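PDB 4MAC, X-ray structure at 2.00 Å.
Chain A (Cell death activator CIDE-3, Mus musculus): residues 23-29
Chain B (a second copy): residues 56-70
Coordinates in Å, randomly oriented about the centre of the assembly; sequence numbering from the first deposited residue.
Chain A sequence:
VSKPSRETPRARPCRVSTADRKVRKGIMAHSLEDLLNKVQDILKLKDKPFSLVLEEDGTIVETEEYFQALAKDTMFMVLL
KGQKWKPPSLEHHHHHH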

ATOM      1  N   VAL A  23      -8.297  -2.718   5.612  1.00 32.63           N
ATOM      2  CA  VAL A  23      -7.540  -1.547   5.134  1.00 31.61           C
ATOM      3  C   VAL A  23      -6.048  -1.873   5.051  1.00 32.14           C
ATOM      4  O   VAL A  23      -5.455  -2.472   5.978  1.00 27.88           O
ATOM      5  CB  VAL A  23      -7.982  -0.192   5.842  1.00 33.87           C
ATOM      6  CG1 VAL A  23      -8.669  -0.421   7.158  1.00 37.07           C
ATOM      7  CG2 VAL A  23      -6.913   0.985   5.855  1.00 31.15           C
ATOM      8  N   ARG A  24      -5.490  -1.600   3.862  1.00 30.37           N
ATOM      9  CA  ARG A  24      -4.114  -1.899   3.568  1.00 30.30           C
ATOM     10  C   ARG A  24      -3.515  -0.660   2.928  1.00 28.82           C
ATOM     11  O   ARG A  24      -4.088  -0.116   1.985  1.00 28.59           O
ATOM     12  CB  ARG A  24      -4.049  -3.099   2.614  1.00 30.96           C
ATOM     13  CG  ARG A  24      -3.397  -4.320   3.217  1.00 36.09           C
ATOM     14  CD  ARG A  24      -4.086  -5.658   2.863  1.00 41.73           C
ATOM     15  NE  ARG A  24      -4.750  -5.651   1.567  1.00 43.03           N
ATOM     16  CZ  ARG A  24      -6.063  -5.792   1.376  1.00 47.55           C
ATOM     17  NH1 ARG A  24      -6.889  -5.949   2.389  1.00 44.91           N
ATOM     18  NH2 ARG A  24      -6.560  -5.783   0.139  1.00 48.01           N
ATOM     19  N   LYS A  25      -2.386  -0.176   3.452  1.00 27.24           N
ATOM     20  CA  LYS A  25      -1.857   1.065   2.931  1.00 27.22           C
ATOM     21  C   LYS A  25      -0.346   1.092   2.844  1.00 26.66           C
ATOM     22  O   LYS A  25       0.321   0.530   3.697  1.00 25.27           O
ATOM     23  CB  LYS A  25      -2.334   2.254   3.797  1.00 28.16           C
ATOM     24  CG  LYS A  25      -3.895   2.437   3.832  1.00 27.73           C
ATOM     25  CD  LYS A  25      -4.184   3.756   4.494  1.00 30.94           C
ATOM     26  CE  LYS A  25      -5.668   4.159   4.448  1.00 32.96           C
ATOM     27  NZ  LYS A  25      -5.751   5.531   5.032  1.00 33.18           N
ATOM     28  N   GLY A  26       0.171   1.801   1.838  1.00 25.08           N
ATOM     29  CA  GLY A  26       1.615   1.977   1.645  1.00 24.66           C
ATOM     30  C   GLY A  26       2.145   3.122   2.500  1.00 24.91           C
ATOM     31  O   GLY A  26       1.638   4.229   2.408  1.00 26.08           O
ATOM     32  N   ILE A  27       3.114   2.849   3.375  1.00 23.75           N
ATOM     33  CA  ILE A  27       3.595   3.860   4.297  1.00 25.50           C
ATOM     34  C   ILE A  27       5.092   3.911   4.136  1.00 25.57           C
ATOM     35  O   ILE A  27       5.732   2.856   4.032  1.00 25.70           O
ATOM     36  CB  ILE A  27       3.286   3.481   5.774  1.00 25.82           C
ATOM     37  CG1 ILE A  27       1.776   3.296   5.985  1.00 26.88           C
ATOM     38  CG2 ILE A  27       3.908   4.508   6.760  1.00 25.57           C
ATOM     39  CD1 ILE A  27       1.341   2.904   7.374  1.00 26.85           C
ATOM     40  N   MET A  28       5.648   5.118   4.105  1.00 26.15           N
ATOM     41  CA  MET A  28       7.093   5.269   4.015  1.00 27.48           C
ATOM     42  C   MET A  28       7.721   5.280   5.407  1.00 28.21           C
ATOM     43  O   MET A  28       7.211   5.948   6.283  1.00 28.11           O
ATOM     44  CB  MET A  28       7.413   6.573   3.249  1.00 28.43           C
ATOM     45  CG  MET A  28       7.032   6.508   1.747  1.00 26.92           C
ATOM     46  SD  MET A  28       7.788   5.113   0.868  1.00 32.36           S
ATOM     47  CE  MET A  28       9.539   5.480   1.036  1.00 34.47           C
ATOM     48  N   ALA A  29       8.826   4.561   5.640  1.00 28.99           N
ATOM     49  CA  ALA A  29       9.370   4.529   6.997  1.00 30.61           C
ATOM     50  C   ALA A  29      10.880   4.400   7.050  1.00 31.86           C
ATOM     51  O   ALA A  29      11.478   3.722   6.224  1.00 32.28           O
ATOM     52  CB  ALA A  29       8.748   3.369   7.784  1.00 30.89           C
TER
ATOM     53  N   GLU B  56      -1.496  -6.171  -7.234  1.00 28.21           N
ATOM     54  CA  GLU B  56      -1.173  -7.477  -6.587  1.00 29.33           C
ATOM     55  C   GLU B  56      -1.939  -7.782  -5.244  1.00 29.00           C
ATOM     56  O   GLU B  56      -2.345  -8.926  -5.000  1.00 28.92           O
ATOM     57  CB  GLU B  56       0.347  -7.508  -6.371  1.00 30.58           C
ATOM     58  CG  GLU B  56       0.953  -8.738  -5.775  1.00 37.08           C
ATOM     59  CD  GLU B  56       2.311  -8.402  -5.148  1.00 44.35           C
ATOM     60  OE1 GLU B  56       2.855  -9.286  -4.419  1.00 48.12           O
ATOM     61  OE2 GLU B  56       2.809  -7.248  -5.368  1.00 39.59           O
ATOM     62  N   ASP B  57      -2.173  -6.778  -4.403  1.00 26.60           N
ATOM     63  CA  ASP B  57      -2.727  -7.011  -3.053  1.00 27.22           C
ATOM     64  C   ASP B  57      -3.639  -5.897  -2.487  1.00 28.31           C
ATOM     65  O   ASP B  57      -4.134  -5.990  -1.335  1.00 28.33           O
ATOM     66  CB  ASP B  57      -1.572  -7.339  -2.055  1.00 27.64           C
ATOM     67  CG  ASP B  57      -0.564  -6.199  -1.936  1.00 28.11           C
ATOM     68  OD1 ASP B  57      -0.970  -5.048  -2.124  1.00 28.75           O
ATOM     69  OD2 ASP B  57       0.613  -6.387  -1.598  1.00 29.67           O
ATOM     70  N   GLY B  58      -3.889  -4.845  -3.269  1.00 26.47           N
ATOM     71  CA  GLY B  58      -4.855  -3.822  -2.829  1.00 27.08           C
ATOM     72  C   GLY B  58      -4.300  -2.817  -1.819  1.00 26.39           C
ATOM     73  O   GLY B  58      -5.033  -2.067  -1.220  1.00 24.43           O
ATOM     74  N   THR B  59      -2.988  -2.765  -1.673  1.00 26.29           N
ATOM     75  CA  THR B  59      -2.377  -1.693  -0.856  1.00 25.91           C
ATOM     76  C   THR B  59      -2.679  -0.320  -1.453  1.00 25.80           C
ATOM     77  O   THR B  59      -2.459  -0.101  -2.649  1.00 25.29           O
ATOM     78  CB  THR B  59      -0.870  -1.878  -0.830  1.00 24.52           C
ATOM     79  OG1 THR B  59      -0.574  -3.195  -0.364  1.00 24.85           O
ATOM     80  CG2 THR B  59      -0.201  -0.856   0.037  1.00 26.71           C
ATOM     81  N   ILE B  60      -3.135   0.613  -0.625  1.00 25.70           N
ATOM     82  CA  ILE B  60      -3.550   1.901  -1.138  1.00 27.01           C
ATOM     83  C   ILE B  60      -2.331   2.795  -1.273  1.00 27.41           C
ATOM     84  O   ILE B  60      -1.513   2.915  -0.340  1.00 29.02           O
ATOM     85  CB  ILE B  60      -4.591   2.525  -0.241  1.00 26.16           C
ATOM     86  CG1 ILE B  60      -5.852   1.671  -0.279  1.00 24.75           C
ATOM     87  CG2 ILE B  60      -4.944   3.970  -0.691  1.00 28.92           C
ATOM     88  CD1 ILE B  60      -6.661   1.792   1.021  1.00 30.87           C
ATOM     89  N   VAL B  61      -2.204   3.385  -2.444  1.00 26.09           N
ATOM     90  CA  VAL B  61      -1.143   4.308  -2.754  1.00 25.76           C
ATOM     91  C   VAL B  61      -1.726   5.699  -2.550  1.00 26.93           C
ATOM     92  O   VAL B  61      -2.573   6.156  -3.337  1.00 27.85           O
ATOM     93  CB  VAL B  61      -0.747   4.226  -4.201  1.00 25.51           C
ATOM     94  CG1 VAL B  61       0.487   5.126  -4.452  1.00 25.23           C
ATOM     95  CG2 VAL B  61      -0.451   2.774  -4.590  1.00 27.15           C
ATOM     96  N   GLU B  62      -1.341   6.348  -1.470  1.00 25.44           N
ATOM     97  CA  GLU B  62      -1.965   7.635  -1.202  1.00 27.87           C
ATOM     98  C   GLU B  62      -0.997   8.734  -0.915  1.00 26.98           C
ATOM     99  O   GLU B  62      -1.403   9.876  -0.607  1.00 27.08           O
ATOM    100  CB  GLU B  62      -3.027   7.569  -0.106  1.00 28.06           C
ATOM    101  CG  GLU B  62      -2.535   7.100   1.228  1.00 31.07           C
ATOM    102  CD  GLU B  62      -3.709   6.988   2.196  1.00 38.54           C
ATOM    103  OE1 GLU B  62      -4.885   6.944   1.738  1.00 42.24           O
ATOM    104  OE2 GLU B  62      -3.470   6.960   3.413  1.00 40.54           O
ATOM    105  N   THR B  63       0.268   8.430  -1.093  1.00 26.74           N
ATOM    106  CA  THR B  63       1.220   9.518  -1.002  1.00 28.32           C
ATOM    107  C   THR B  63       2.163   9.529  -2.174  1.00 27.89           C
ATOM    108  O   THR B  63       2.539   8.463  -2.751  1.00 27.11           O
ATOM    109  CB  THR B  63       2.000   9.481   0.309  1.00 29.01           C
ATOM    110  OG1 THR B  63       2.893  10.585   0.303  1.00 37.96           O
ATOM    111  CG2 THR B  63       2.847   8.266   0.359  1.00 22.29           C
ATOM    112  N   GLU B  64       2.643  10.723  -2.478  1.00 28.41           N
ATOM    113  CA  GLU B  64       3.599  10.832  -3.581  1.00 29.59           C
ATOM    114  C   GLU B  64       4.919  10.077  -3.374  1.00 28.46           C
ATOM    115  O   GLU B  64       5.468   9.477  -4.316  1.00 29.14           O
ATOM    116  CB  GLU B  64       3.822  12.298  -3.937  1.00 29.84           C
ATOM    117  CG  GLU B  64       3.760  12.417  -5.503  1.00 38.53           C
ATOM    118  CD  GLU B  64       5.120  12.394  -6.013  1.00 41.40           C
ATOM    119  OE1 GLU B  64       5.359  12.258  -7.216  1.00 43.57           O
ATOM    120  OE2 GLU B  64       5.985  12.522  -5.134  1.00 48.92           O
ATOM    121  N   GLU B  65       5.425  10.092  -2.146  1.00 28.26           N
ATOM    122  CA  GLU B  65       6.708   9.474  -1.836  1.00 29.91           C
ATOM    123  C   GLU B  65       6.584   7.938  -1.969  1.00 28.55           C
ATOM    124  O   GLU B  65       7.485   7.261  -2.437  1.00 29.09           O
ATOM    125  CB  GLU B  65       7.142   9.915  -0.434  1.00 30.91           C
ATOM    126  CG  GLU B  65       7.365  11.533  -0.256  1.00 35.10           C
ATOM    127  CD  GLU B  65       6.100  12.515  -0.521  1.00 41.39           C
ATOM    128  OE1 GLU B  65       4.890  12.097  -0.289  1.00 32.80           O
ATOM    129  OE2 GLU B  65       6.349  13.717  -1.012  1.00 40.68           O
ATOM    130  N   TYR B  66       5.448   7.403  -1.575  1.00 27.57           N
ATOM    131  CA  TYR B  66       5.201   5.987  -1.759  1.00 27.05           C
ATOM    132  C   TYR B  66       4.954   5.641  -3.226  1.00 27.02           C
ATOM    133  O   TYR B  66       5.457   4.615  -3.722  1.00 27.95           O
ATOM    134  CB  TYR B  66       4.031   5.508  -0.933  1.00 25.79           C
ATOM    135  CG  TYR B  66       3.905   3.983  -0.959  1.00 28.10           C
ATOM    136  CD1 TYR B  66       4.742   3.182  -0.153  1.00 31.71           C
ATOM    137  CD2 TYR B  66       2.944   3.362  -1.759  1.00 29.76           C
ATOM    138  CE1 TYR B  66       4.660   1.810  -0.174  1.00 28.53           C
ATOM    139  CE2 TYR B  66       2.839   1.985  -1.787  1.00 30.47           C
ATOM    140  CZ  TYR B  66       3.721   1.227  -1.004  1.00 28.31           C
ATOM    141  OH  TYR B  66       3.602  -0.106  -1.050  1.00 25.34           O
ATOM    142  N   PHE B  67       4.206   6.474  -3.945  1.00 26.53           N
ATOM    143  CA  PHE B  67       4.061   6.196  -5.344  1.00 27.14           C
ATOM    144  C   PHE B  67       5.455   6.082  -6.040  1.00 27.80           C
ATOM    145  O   PHE B  67       5.730   5.142  -6.834  1.00 26.63           O
ATOM    146  CB  PHE B  67       3.187   7.283  -5.942  1.00 26.73           C
ATOM    147  CG  PHE B  67       3.165   7.301  -7.414  1.00 29.08           C
ATOM    148  CD1 PHE B  67       2.480   6.311  -8.132  1.00 27.27           C
ATOM    149  CD2 PHE B  67       3.766   8.347  -8.105  1.00 30.20           C
ATOM    150  CE1 PHE B  67       2.403   6.361  -9.520  1.00 31.75           C
ATOM    151  CE2 PHE B  67       3.719   8.409  -9.492  1.00 31.12           C
ATOM    152  CZ  PHE B  67       3.032   7.421 -10.219  1.00 30.35           C
ATOM    153  N   GLN B  68       6.333   7.033  -5.733  1.00 27.69           N
ATOM    154  CA  GLN B  68       7.648   7.113  -6.362  1.00 29.40           C
ATOM    155  C   GLN B  68       8.655   6.021  -5.911  1.00 29.41           C
ATOM    156  O   GLN B  68       9.642   5.763  -6.621  1.00 29.02           O
ATOM    157  CB  GLN B  68       8.281   8.507  -6.067  1.00 29.76           C
ATOM    158  CG  GLN B  68       7.527   9.687  -6.709  1.00 31.73           C
ATOM    159  CD  GLN B  68       7.625   9.681  -8.247  1.00 35.79           C
ATOM    160  OE1 GLN B  68       8.410   8.935  -8.821  1.00 33.50           O
ATOM    161  NE2 GLN B  68       6.799  10.510  -8.910  1.00 32.95           N
ATOM    162  N   ALA B  69       8.479   5.424  -4.719  1.00 30.19           N
ATOM    163  CA  ALA B  69       9.402   4.358  -4.266  1.00 28.31           C
ATOM    164  C   ALA B  69       9.161   3.011  -4.916  1.00 29.99           C
ATOM    165  O   ALA B  69      10.033   2.091  -4.853  1.00 30.54           O
ATOM    166  CB  ALA B  69       9.360   4.210  -2.737  1.00 29.53           C
ATOM    167  N   LEU B  70       7.979   2.847  -5.501  1.00 28.55           N
ATOM    168  CA  LEU B  70       7.628   1.572  -6.132  1.00 29.47           C
ATOM    169  C   LEU B  70       8.371   1.325  -7.428  1.00 30.00           C
ATOM    170  O   LEU B  70       8.598   2.254  -8.201  1.00 29.21           O
ATOM    171  CB  LEU B  70       6.112   1.521  -6.442  1.00 29.24           C
ATOM    172  CG  LEU B  70       5.185   1.624  -5.232  1.00 28.62           C
ATOM    173  CD1 LEU B  70       3.813   2.141  -5.636  1.00 26.56           C
ATOM    174  CD2 LEU B  70       5.071   0.270  -4.550  1.00 29.52           C
TER
HETATM  175  O   HOH W   1       0.876   5.661   0.458  1.00 36.86           O

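Strand 24-29 of chain A lies along the loop that precedes helix 64-69 of chain B and continues across that helix nearly at right angles (92°), the axes coming within 7.9 Å; together the stretches bury 613 Å². The backbones join at a single beta bridge, K25(A) with I60(B), CA to CA 4.5 Å. R24(A) opens the contact with its CA-CB bond toward chain B. Its guanidinium meets the backbone carbonyl D57(B) O near its own plane, where the N-H groups point, and donates twice, from NE (3.0 Å) and NH2 (2.8 Å). D57(B) OD1 meanwhile accepts from T59(B) N at 3.1 Å and T59(B) OG1 at 2.6 Å, bracing the turn. G58(B), at positive phi, sits beside the guanidinium; a CB there would come 2.7 Å from R24(A) NH2. The bridge itself is two hydrogen bonds flanking K25(A): I60(B) N to R24(A) O, 2.9 Å, and G26(A) N to I60(B) O, 3.0 Å and nearly straight. K25(A) starts away from chain B, yet its extended side chain passes I60(B), CG to CD1 4.0 Å, and ends in a salt bridge, NZ to E62(B) OE2 3.1 Å. G26(A) rests its CA on one face of the Y66(B) ring, 3.5 Å from the centroid, in a CH-pi contact. A CB would fall 2.2 Å from Y66(B) CE2, so this close fit depends on the bare glycine. Water 1 extends the pairing by one step, donating to G26(A) O (2.5 Å) and accepting from E62(B) N (3.0 Å). I27(A) turns its side chain away. M28(A) points back toward the helix, its SD at the edge of the Y66(B) ring, 3.7 Å from CD1, while its CE packs against A69(B) CB at 4.0 Å, one helical turn further on.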